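Local coordinates for protein nine-heme cytochrome c (Desulfovibrio desulfuricans, PDB 1OFW) that carries electrons through nine bound c-type hemes and may form part of a transmembrane redox complex that passes electrons to the cytoplasm for sulfate reduction, at residues K212-Q215 against A216-K220; L204-R207 against I208-D211; P94-C97 against V98-H101. One frame throughout, in Å; residues are numbered along the deposited sequence.

Contact 1. Residues K212-Q215 against A216-K220; sequences KLAQ and AFHNK. With HEC (heme c), chain F.
The carbonyl oxygen of A214 is gripped twice where helix 212-217 ends and hands its last side chains to heme 4. H218 N donates to A214 O at 2.8 Å, and F217 N adds a weak second bond to the same oxygen. F217 N also reaches L213 O, and A216 N bonds to K212 O at 3.2 Å, the usual i to i+4 pattern of an alpha-helix. H218 is the first residue to leave helical geometry and sits at the centre of an inverse gamma turn. With CG beside the backbone N (chi1 -63°), its imidazole folds back against A214: A214 O lies over one ring face, 3.1 Å from H218 CG, while A214 CB approaches H218 CE1. A214 thus packs against the imidazole from the helix side as the ring binds the iron, whose other axial ligand is H115. L213 and F217 meet one turn apart with side chains crossing obliquely, CD1 of L213 being 3.6 Å from CD1 of F217. Both also line the heme: F217 CB rests on pyrrole atom C2A at 3.4 Å, heme methyl CMA lies over one face of the phenyl ring, and L213 CD2 packs on methyl CMB. Q215 NE2 donates a hydrogen bond to K209 O in the preceding turn. At the metal, H218 NE2 stands 2.0 Å from the iron.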
loop_
_atom_site.group_PDB
_atom_site.type_symbol
_atom_site.label_atom_id
_atom_site.label_comp_id
_atom_site.label_asym_id
_atom_site.label_seq_id
_atom_site.Cartn_x
_atom_site.Cartn_y
_atom_site.Cartn_z
ATOM N N LYS A 212 -10.413 2.780 3.394
ATOM C CA LYS A 212 -10.339 3.183 2.020
ATOM C C LYS A 212 -8.944 3.019 1.441
ATOM O O LYS A 212 -8.789 2.771 0.233
ATOM C CB LYS A 212 -10.793 4.647 1.862
ATOM C CG LYS A 212 -12.292 4.848 2.098
ATOM C CD LYS A 212 -12.730 6.267 1.763
ATOM C CE LYS A 212 -14.253 6.421 1.874
ATOM N NZ LYS A 212 -14.716 6.303 3.280
ATOM N N LEU A 213 -7.957 3.205 2.297
ATOM C CA LEU A 213 -6.590 3.032 1.799
ATOM C C LEU A 213 -6.295 1.568 1.467
ATOM O O LEU A 213 -5.785 1.201 0.383
ATOM C CB LEU A 213 -5.629 3.619 2.833
ATOM C CG LEU A 213 -4.153 3.508 2.498
ATOM C CD1 LEU A 213 -3.806 4.179 1.173
ATOM C CD2 LEU A 213 -3.340 4.083 3.652
ATOM N N ALA A 214 -6.650 0.704 2.412
ATOM C CA ALA A 214 -6.481 -0.730 2.178
ATOM C C ALA A 214 -7.244 -1.156 0.955
ATOM O O ALA A 214 -6.725 -1.881 0.091
ATOM C CB ALA A 214 -6.928 -1.505 3.410
ATOM N N GLN A 215 -8.507 -0.746 0.846
ATOM C CA GLN A 215 -9.337 -1.152 -0.283
ATOM C C GLN A 215 -8.742 -0.818 -1.636
ATOM O O GLN A 215 -8.807 -1.552 -2.615
ATOM C CB GLN A 215 -10.715 -0.458 -0.188
ATOM C CG GLN A 215 -11.641 -1.092 0.849
ATOM C CD GLN A 215 -12.889 -0.219 1.025
ATOM O OE1 GLN A 215 -12.990 0.917 0.572
ATOM N NE2 GLN A 215 -13.852 -0.742 1.754
ATOM N N ALA A 216 -8.124 0.373 -1.756
ATOM C CA ALA A 216 -7.503 0.816 -2.974
ATOM C C ALA A 216 -6.273 0.034 -3.383
ATOM O O ALA A 216 -6.105 -0.258 -4.557
ATOM C CB ALA A 216 -7.049 2.283 -2.836
ATOM N N PHE A 217 -5.417 -0.287 -2.412
ATOM C CA PHE A 217 -4.133 -0.933 -2.733
ATOM C C PHE A 217 -4.235 -2.460 -2.712
ATOM O O PHE A 217 -3.411 -3.103 -3.365
ATOM C CB PHE A 217 -3.016 -0.436 -1.806
ATOM C CG PHE A 217 -2.578 0.967 -2.252
ATOM C CD1 PHE A 217 -3.155 2.099 -1.734
ATOM C CD2 PHE A 217 -1.601 1.061 -3.211
ATOM C CE1 PHE A 217 -2.723 3.344 -2.217
ATOM C CE2 PHE A 217 -1.147 2.280 -3.653
ATOM C CZ PHE A 217 -1.695 3.421 -3.123
ATOM N N HIS A 218 -5.232 -2.998 -2.033
ATOM C CA HIS A 218 -5.480 -4.464 -2.040
ATOM C C HIS A 218 -6.319 -4.739 -3.265
ATOM O O HIS A 218 -7.536 -4.937 -3.188
ATOM C CB HIS A 218 -6.169 -4.860 -0.755
ATOM C CG HIS A 218 -5.396 -4.625 0.502
ATOM N ND1 HIS A 218 -5.996 -4.655 1.723
ATOM C CD2 HIS A 218 -4.102 -4.346 0.789
ATOM C CE1 HIS A 218 -5.124 -4.429 2.695
ATOM N NE2 HIS A 218 -3.940 -4.228 2.123
ATOM N N ASN A 219 -5.658 -4.677 -4.409
ATOM C CA ASN A 219 -6.424 -4.475 -5.636
ATOM C C ASN A 219 -6.426 -5.666 -6.581
ATOM O O ASN A 219 -6.657 -5.485 -7.779
ATOM C CB ASN A 219 -5.898 -3.219 -6.338
ATOM C CG ASN A 219 -4.403 -3.256 -6.551
ATOM O OD1 ASN A 219 -3.740 -4.294 -6.646
ATOM N ND2 ASN A 219 -3.816 -2.060 -6.602
ATOM N N LYS A 220 -6.177 -6.877 -6.108
ATOM C CA LYS A 220 -6.375 -8.122 -6.855
ATOM C C LYS A 220 -7.201 -9.018 -5.933
ATOM O O LYS A 220 -7.018 -8.953 -4.723
ATOM C CB LYS A 220 -5.089 -8.804 -7.246
ATOM C CG LYS A 220 -4.134 -8.036 -8.119
ATOM C CD LYS A 220 -4.542 -7.963 -9.558
ATOM C CE LYS A 220 -3.478 -7.363 -10.463
ATOM N NZ LYS A 220 -4.083 -6.405 -11.434
HETATM FE FE HEC F . -2.203 -4.011 3.151
HETATM C CHA HEC F . -0.497 -3.915 0.143
HETATM C CHB HEC F . -2.404 -0.620 3.124
HETATM C CHC HEC F . -3.990 -4.074 6.048
HETATM C CHD HEC F . -1.873 -7.399 3.227
HETATM N NA HEC F . -1.585 -2.581 1.903
HETATM C C1A HEC F . -0.857 -2.718 0.748
HETATM C C2A HEC F . -0.468 -1.426 0.229
HETATM C C3A HEC F . -0.984 -0.491 1.070
HETATM C C4A HEC F . -1.714 -1.213 2.094
HETATM C CMA HEC F . -0.830 1.033 1.000
HETATM C CAA HEC F . 0.384 -1.223 -1.018
HETATM C CBA HEC F . 1.879 -1.574 -0.729
HETATM C CGA HEC F . 2.545 -0.455 0.031
HETATM O O1A HEC F . 2.467 0.709 -0.417
HETATM O O2A HEC F . 3.135 -0.676 1.105
HETATM N NB HEC F . -3.029 -2.626 4.346
HETATM C C1B HEC F . -2.995 -1.253 4.196
HETATM C C2B HEC F . -3.624 -0.592 5.306
HETATM C C3B HEC F . -4.061 -1.551 6.142
HETATM C C4B HEC F . -3.700 -2.830 5.525
HETATM C CMB HEC F . -3.695 0.956 5.414
HETATM C CAB HEC F . -4.781 -1.417 7.486
HETATM C CBB HEC F . -6.116 -0.666 7.376
HETATM N NC HEC F . -2.774 -5.456 4.402
HETATM C C1C HEC F . -3.556 -5.270 5.530
HETATM C C2C HEC F . -3.865 -6.575 6.120
HETATM C C3C HEC F . -3.240 -7.499 5.364
HETATM C C4C HEC F . -2.584 -6.818 4.258
HETATM C CMC HEC F . -4.722 -6.772 7.378
HETATM C CAC HEC F . -3.147 -9.014 5.612
HETATM C CBC HEC F . -4.513 -9.741 5.618
HETATM N ND HEC F . -1.300 -5.341 1.971
HETATM C C1D HEC F . -1.310 -6.734 2.158
HETATM C C2D HEC F . -0.636 -7.365 1.040
HETATM C C3D HEC F . -0.261 -6.412 0.177
HETATM C C4D HEC F . -0.680 -5.155 0.753
HETATM C CMD HEC F . -0.451 -8.883 0.924
HETATM C CAD HEC F . 0.424 -6.553 -1.194
HETATM C CBD HEC F . 1.913 -6.100 -1.166
HETATM C CGD HEC F . 2.392 -5.883 -2.627
HETATM O O1D HEC F . 2.592 -6.887 -3.308
HETATM O O2D HEC F . 2.548 -4.729 -3.080
#

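Contact 2. Residues L204-R207 against I208-D211; sequences LMER and IKDD. With HEC (heme c), chain F.
E206 and K209 lie side by side at the turn where helix 197-206 gives way to loop, their exposed chains pointing the same way and joined at their ends by a salt bridge. The E206 chain bends at chi2 (75°) while that of K209 runs extended, which brings OE2 of E206 to NZ of K209; the modelled separation of 2.5 Å is very short, so its exact length is doubtful. Among the backbone bonds, I208 N donates to M205 O at 3.2 Å. K209 N reaches E206 O only weakly, across a type I turn from E206 to K209. A second type I turn, I208 to D211, is closed by a hydrogen bond from D211 N to I208 O. A water accepts from D210 N at 2.8 Å and donates weakly to R207 O, spanning the two turns. I208 holds CG1 between its backbone N and carbonyl carbon (chi1 64°), and CG1 packs against the carbonyl oxygen of M205, 3.5 Å from M205 O. The apolar contacts are with the heme, where the branches of I208 reach the rim of heme 4: CD1 lies 3.9 Å from methyl CMC, and CG2 lies 3.7 Å from CBB, the end carbon of a former vinyl group. The side chain of D211 touches that same CBB through CG at 3.5 Å. Other charged ends are tied outward, R207 NH1 to a propionate oxygen of another heme and D211 OD1 to R108. D211 is the N-cap of helix 212-217, its OD2 taking A214 N. The whole is a helix-to-helix connection of two overlapping type I turns that ends in an aspartate N-cap and lines the heme 4 pocket.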
loop_
_atom_site.group_PDB
_atom_site.type_symbol
_atom_site.label_atom_id
_atom_site.label_comp_id
_atom_site.label_asym_id
_atom_site.label_seq_id
_atom_site.Cartn_x
_atom_site.Cartn_y
_atom_site.Cartn_z
ATOM N N LEU A 204 -8.640 -10.978 10.159
ATOM C CA LEU A 204 -7.779 -9.952 9.588
ATOM C C LEU A 204 -8.557 -9.085 8.607
ATOM O O LEU A 204 -8.399 -7.863 8.606
ATOM C CB LEU A 204 -6.551 -10.592 8.915
ATOM C CG LEU A 204 -5.580 -11.245 9.916
ATOM C CD1 LEU A 204 -4.651 -12.219 9.246
ATOM C CD2 LEU A 204 -4.784 -10.198 10.712
ATOM N N MET A 205 -9.395 -9.678 7.790
ATOM C CA MET A 205 -10.218 -8.934 6.834
ATOM C C MET A 205 -11.293 -8.105 7.520
ATOM O O MET A 205 -11.639 -6.996 7.085
ATOM C CB MET A 205 -10.890 -9.928 5.878
ATOM C CG MET A 205 -9.933 -10.489 4.852
ATOM S SD MET A 205 -10.593 -11.773 3.793
ATOM C CE MET A 205 -11.795 -10.813 2.875
ATOM N N GLU A 206 -11.876 -8.613 8.611
ATOM C CA GLU A 206 -12.986 -7.889 9.255
ATOM C C GLU A 206 -12.527 -6.529 9.752
ATOM O O GLU A 206 -13.272 -5.548 9.641
ATOM C CB GLU A 206 -13.556 -8.756 10.383
ATOM C CG GLU A 206 -14.444 -8.002 11.374
ATOM C CD GLU A 206 -15.801 -7.726 10.748
ATOM O OE1 GLU A 206 -16.088 -8.383 9.726
ATOM O OE2 GLU A 206 -16.535 -6.866 11.282
ATOM N N ARG A 207 -11.318 -6.456 10.288
ATOM C CA ARG A 207 -10.786 -5.258 10.902
ATOM C C ARG A 207 -10.450 -4.149 9.881
ATOM O O ARG A 207 -10.229 -2.993 10.308
ATOM C CB ARG A 207 -9.515 -5.537 11.682
ATOM C CG ARG A 207 -9.703 -5.839 13.161
ATOM C CD ARG A 207 -8.322 -6.145 13.802
ATOM N NE ARG A 207 -8.052 -7.525 13.441
ATOM C CZ ARG A 207 -7.884 -8.597 14.184
ATOM N NH1 ARG A 207 -7.905 -8.620 15.505
ATOM N NH2 ARG A 207 -7.663 -9.727 13.521
ATOM N N ILE A 208 -10.386 -4.498 8.598
ATOM C CA ILE A 208 -10.063 -3.512 7.569
ATOM C C ILE A 208 -11.126 -3.380 6.506
ATOM O O ILE A 208 -10.913 -2.818 5.432
ATOM C CB ILE A 208 -8.736 -3.905 6.889
ATOM C CG1 ILE A 208 -8.767 -5.198 6.131
ATOM C CG2 ILE A 208 -7.640 -3.944 7.952
ATOM C CD1 ILE A 208 -7.637 -5.400 5.150
ATOM N N LYS A 209 -12.332 -3.925 6.790
ATOM C CA LYS A 209 -13.278 -4.054 5.676
ATOM C C LYS A 209 -13.743 -2.690 5.163
ATOM O O LYS A 209 -14.147 -2.574 4.001
ATOM C CB LYS A 209 -14.480 -4.938 6.059
ATOM C CG LYS A 209 -15.410 -4.331 7.086
ATOM C CD LYS A 209 -16.442 -5.372 7.544
ATOM C CE LYS A 209 -17.168 -4.857 8.779
ATOM N NZ LYS A 209 -17.953 -5.925 9.454
ATOM N N ASP A 210 -13.704 -1.636 5.957
ATOM C CA ASP A 210 -14.180 -0.396 5.302
ATOM C C ASP A 210 -13.084 0.613 5.046
ATOM O O ASP A 210 -13.313 1.795 4.719
ATOM C CB ASP A 210 -15.273 0.156 6.212
ATOM C CG ASP A 210 -16.489 -0.756 6.194
ATOM O OD1 ASP A 210 -16.966 -1.138 5.100
ATOM O OD2 ASP A 210 -16.959 -1.072 7.306
ATOM N N ASP A 211 -11.823 0.191 5.182
ATOM C CA ASP A 211 -10.688 1.092 5.123
ATOM C C ASP A 211 -10.360 1.471 3.694
ATOM O O ASP A 211 -10.087 0.645 2.844
ATOM C CB ASP A 211 -9.436 0.521 5.803
ATOM C CG ASP A 211 -8.380 1.605 5.886
ATOM O OD1 ASP A 211 -8.281 2.259 6.954
ATOM O OD2 ASP A 211 -7.644 1.826 4.909
HETATM FE FE HEC F . -2.203 -4.011 3.151
HETATM C CHA HEC F . -0.497 -3.915 0.143
HETATM C CHB HEC F . -2.404 -0.620 3.124
HETATM C CHC HEC F . -3.990 -4.074 6.048
HETATM C CHD HEC F . -1.873 -7.399 3.227
HETATM N NA HEC F . -1.585 -2.581 1.903
HETATM C C1A HEC F . -0.857 -2.718 0.748
HETATM C C2A HEC F . -0.468 -1.426 0.229
HETATM C C3A HEC F . -0.984 -0.491 1.070
HETATM C C4A HEC F . -1.714 -1.213 2.094
HETATM C CMA HEC F . -0.830 1.033 1.000
HETATM C CAA HEC F . 0.384 -1.223 -1.018
HETATM C CBA HEC F . 1.879 -1.574 -0.729
HETATM C CGA HEC F . 2.545 -0.455 0.031
HETATM O O1A HEC F . 2.467 0.709 -0.417
HETATM O O2A HEC F . 3.135 -0.676 1.105
HETATM N NB HEC F . -3.029 -2.626 4.346
HETATM C C1B HEC F . -2.995 -1.253 4.196
HETATM C C2B HEC F . -3.624 -0.592 5.306
HETATM C C3B HEC F . -4.061 -1.551 6.142
HETATM C C4B HEC F . -3.700 -2.830 5.525
HETATM C CMB HEC F . -3.695 0.956 5.414
HETATM C CAB HEC F . -4.781 -1.417 7.486
HETATM C CBB HEC F . -6.116 -0.666 7.376
HETATM N NC HEC F . -2.774 -5.456 4.402
HETATM C C1C HEC F . -3.556 -5.270 5.530
HETATM C C2C HEC F . -3.865 -6.575 6.120
HETATM C C3C HEC F . -3.240 -7.499 5.364
HETATM C C4C HEC F . -2.584 -6.818 4.258
HETATM C CMC HEC F . -4.722 -6.772 7.378
HETATM C CAC HEC F . -3.147 -9.014 5.612
HETATM C CBC HEC F . -4.513 -9.741 5.618
HETATM N ND HEC F . -1.300 -5.341 1.971
HETATM C C1D HEC F . -1.310 -6.734 2.158
HETATM C C2D HEC F . -0.636 -7.365 1.040
HETATM C C3D HEC F . -0.261 -6.412 0.177
HETATM C C4D HEC F . -0.680 -5.155 0.753
HETATM C CMD HEC F . -0.451 -8.883 0.924
HETATM C CAD HEC F . 0.424 -6.553 -1.194
HETATM C CBD HEC F . 1.913 -6.100 -1.166
HETATM C CGD HEC F . 2.392 -5.883 -2.627
HETATM O O1D HEC F . 2.592 -6.887 -3.308
HETATM O O2D HEC F . 2.548 -4.729 -3.080
HETATM O O HOH W 1 -12.566 -1.228 8.442
#

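Contact 3. Residues P94-C97 against V98-H101; sequences PVSC and VSCH. With HEC (heme c), chain E.
S96 and S99 both hold OG between their own backbone N and carbonyl carbon (chi1 75° and 87°), which turns the two hydroxyls toward each other's backbone. S99 N donates to S96 OG at 3.3 Å, and S96 N gives a weak bond back to S99 OG: a capping box that starts helix 97-107. C100 N bonds to S96 O at 3.1 Å, and H101 N to C97 O at 3.3 Å, continuing the first turn. This turn is the CXXCH heme-attachment motif of c-type cytochromes. C97 SG forms a thioether bond to CAB of heme 3, 1.8 Å long. C100 swings its sulfur anti to the backbone N (chi1 -178°), and its SG makes the second thioether, to CAC, at the same length. H101 NE2 lies 2.0 Å from the iron, H40 being the other axial ligand, and C97 O covers one face of the imidazole 3.3 Å from H101 CG. V95 CG2 packs on methyl CMC of heme 3 at 3.5 Å. Next door, helix 76-81 lies against the helix start: C97 touches M80, V98 touches H81, and S96 OG is hydrogen-bonded to A82 O just past that helix.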
loop_
_atom_site.group_PDB
_atom_site.type_symbol
_atom_site.label_atom_id
_atom_site.label_comp_id
_atom_site.label_asym_id
_atom_site.label_seq_id
_atom_site.Cartn_x
_atom_site.Cartn_y
_atom_site.Cartn_z
ATOM N N PRO A 94 8.438 17.010 6.050
ATOM C CA PRO A 94 7.528 16.696 4.930
ATOM C C PRO A 94 7.127 15.224 4.928
ATOM O O PRO A 94 7.757 14.327 5.468
ATOM C CB PRO A 94 8.345 17.028 3.687
ATOM C CG PRO A 94 9.376 18.000 4.168
ATOM C CD PRO A 94 9.712 17.512 5.534
ATOM N N VAL A 95 5.977 15.046 4.263
ATOM C CA VAL A 95 5.500 13.712 3.904
ATOM C C VAL A 95 5.403 13.659 2.386
ATOM O O VAL A 95 5.183 14.610 1.654
ATOM C CB VAL A 95 4.126 13.398 4.512
ATOM C CG1 VAL A 95 4.204 13.478 6.048
ATOM C CG2 VAL A 95 3.061 14.362 4.013
ATOM N N SER A 96 5.543 12.501 1.800
ATOM C CA SER A 96 5.139 12.100 0.479
ATOM C C SER A 96 3.911 11.169 0.495
ATOM O O SER A 96 3.518 10.708 1.572
ATOM C CB SER A 96 6.287 11.447 -0.283
ATOM O OG SER A 96 6.440 10.157 0.256
ATOM N N CYS A 97 3.325 10.932 -0.667
ATOM C CA CYS A 97 2.167 10.044 -0.766
ATOM C C CYS A 97 2.545 8.667 -0.226
ATOM O O CYS A 97 1.847 8.093 0.604
ATOM C CB CYS A 97 1.705 9.905 -2.191
ATOM S SG CYS A 97 1.533 11.359 -3.245
ATOM N N VAL A 98 3.690 8.172 -0.706
ATOM C CA VAL A 98 4.106 6.824 -0.319
ATOM C C VAL A 98 4.470 6.701 1.123
ATOM O O VAL A 98 4.122 5.736 1.825
ATOM C CB VAL A 98 5.265 6.377 -1.230
ATOM C CG1 VAL A 98 5.832 5.034 -0.784
ATOM C CG2 VAL A 98 4.784 6.301 -2.657
ATOM N N SER A 99 5.166 7.575 1.793
ATOM C CA SER A 99 5.653 7.599 3.139
ATOM C C SER A 99 4.462 7.708 4.076
ATOM O O SER A 99 4.510 6.964 5.058
ATOM C CB SER A 99 6.664 8.704 3.414
ATOM O OG SER A 99 5.977 9.884 3.782
ATOM N N CYS A 100 3.475 8.545 3.808
ATOM C CA CYS A 100 2.369 8.513 4.762
ATOM C C CYS A 100 1.606 7.195 4.708
ATOM O O CYS A 100 1.237 6.670 5.752
ATOM C CB CYS A 100 1.423 9.681 4.475
ATOM S SG CYS A 100 0.082 9.685 5.674
ATOM N N HIS A 101 1.381 6.679 3.503
ATOM C CA HIS A 101 0.656 5.404 3.393
ATOM C C HIS A 101 1.463 4.335 4.130
ATOM O O HIS A 101 0.909 3.485 4.855
ATOM C CB HIS A 101 0.367 5.111 1.940
ATOM C CG HIS A 101 -0.594 6.013 1.244
ATOM N ND1 HIS A 101 -0.736 5.956 -0.112
ATOM C CD2 HIS A 101 -1.427 6.986 1.670
ATOM C CE1 HIS A 101 -1.648 6.865 -0.510
ATOM N NE2 HIS A 101 -2.080 7.494 0.569
HETATM FE FE HEC E . -3.436 8.958 0.509
HETATM C CHA HEC E . -6.209 7.069 0.878
HETATM C CHB HEC E . -3.530 8.457 -2.910
HETATM C CHC HEC E . -1.082 11.348 0.092
HETATM C CHD HEC E . -3.182 9.279 3.909
HETATM N NA HEC E . -4.566 7.881 -0.737
HETATM C C1A HEC E . -5.695 7.151 -0.403
HETATM C C2A HEC E . -6.188 6.512 -1.595
HETATM C C3A HEC E . -5.369 6.797 -2.607
HETATM C C4A HEC E . -4.413 7.773 -2.096
HETATM C CMA HEC E . -5.391 6.271 -4.024
HETATM C CAA HEC E . -7.483 5.663 -1.632
HETATM C CBA HEC E . -8.759 6.552 -1.518
HETATM C CGA HEC E . -8.778 7.514 -2.710
HETATM O O1A HEC E . -9.049 7.016 -3.799
HETATM O O2A HEC E . -8.459 8.708 -2.486
HETATM N NB HEC E . -2.507 9.728 -1.084
HETATM C C1B HEC E . -2.670 9.434 -2.431
HETATM C C2B HEC E . -1.810 10.278 -3.233
HETATM C C3B HEC E . -1.111 11.073 -2.387
HETATM C C4B HEC E . -1.563 10.749 -1.056
HETATM C CMB HEC E . -1.750 10.205 -4.760
HETATM C CAB HEC E . -0.023 12.115 -2.645
HETATM C CBB HEC E . -0.398 13.175 -3.735
HETATM N NC HEC E . -2.336 10.067 1.756
HETATM C C1C HEC E . -1.356 10.995 1.402
HETATM C C2C HEC E . -0.688 11.488 2.591
HETATM C C3C HEC E . -1.293 10.924 3.643
HETATM C C4C HEC E . -2.313 10.038 3.131
HETATM C CMC HEC E . 0.526 12.439 2.504
HETATM C CAC HEC E . -1.013 11.024 5.129
HETATM C CBC HEC E . -0.440 12.369 5.642
HETATM N ND HEC E . -4.490 8.307 2.079
HETATM C C1D HEC E . -4.222 8.546 3.403
HETATM C C2D HEC E . -5.232 7.903 4.217
HETATM C C3D HEC E . -6.129 7.367 3.378
HETATM C C4D HEC E . -5.646 7.552 2.027
HETATM C CMD HEC E . -5.226 7.906 5.739
HETATM C CAD HEC E . -7.455 6.665 3.704
HETATM C CBD HEC E . -8.547 7.721 4.002
HETATM C CGD HEC E . -9.806 7.113 4.597
HETATM O O1D HEC E . -10.901 7.695 4.430
HETATM O O2D HEC E . -9.703 6.062 5.249
#

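From the N terminus, contact 3 comes first, opening helix 97-107 in the first class III cytochrome c region of the chain. Contacts 2 and 1 follow far later, in the second such region, one directly after the other: 204-211 leaves helix 197-206 through two turns, and 212-220 is the helix and exit that come next. Each is one continuous run, so none closes a long loop, encloses another or crosses it. Contacts 1 and 2 share the pocket of heme 4, and H218 CE1 packs on I208 CD1 at 3.6 Å. Contacts 1 and 3 join the two regions, L213 and F217 resting against H101. Contact 2 stays clear of contact 3, with nearest atoms about 9 Å apart.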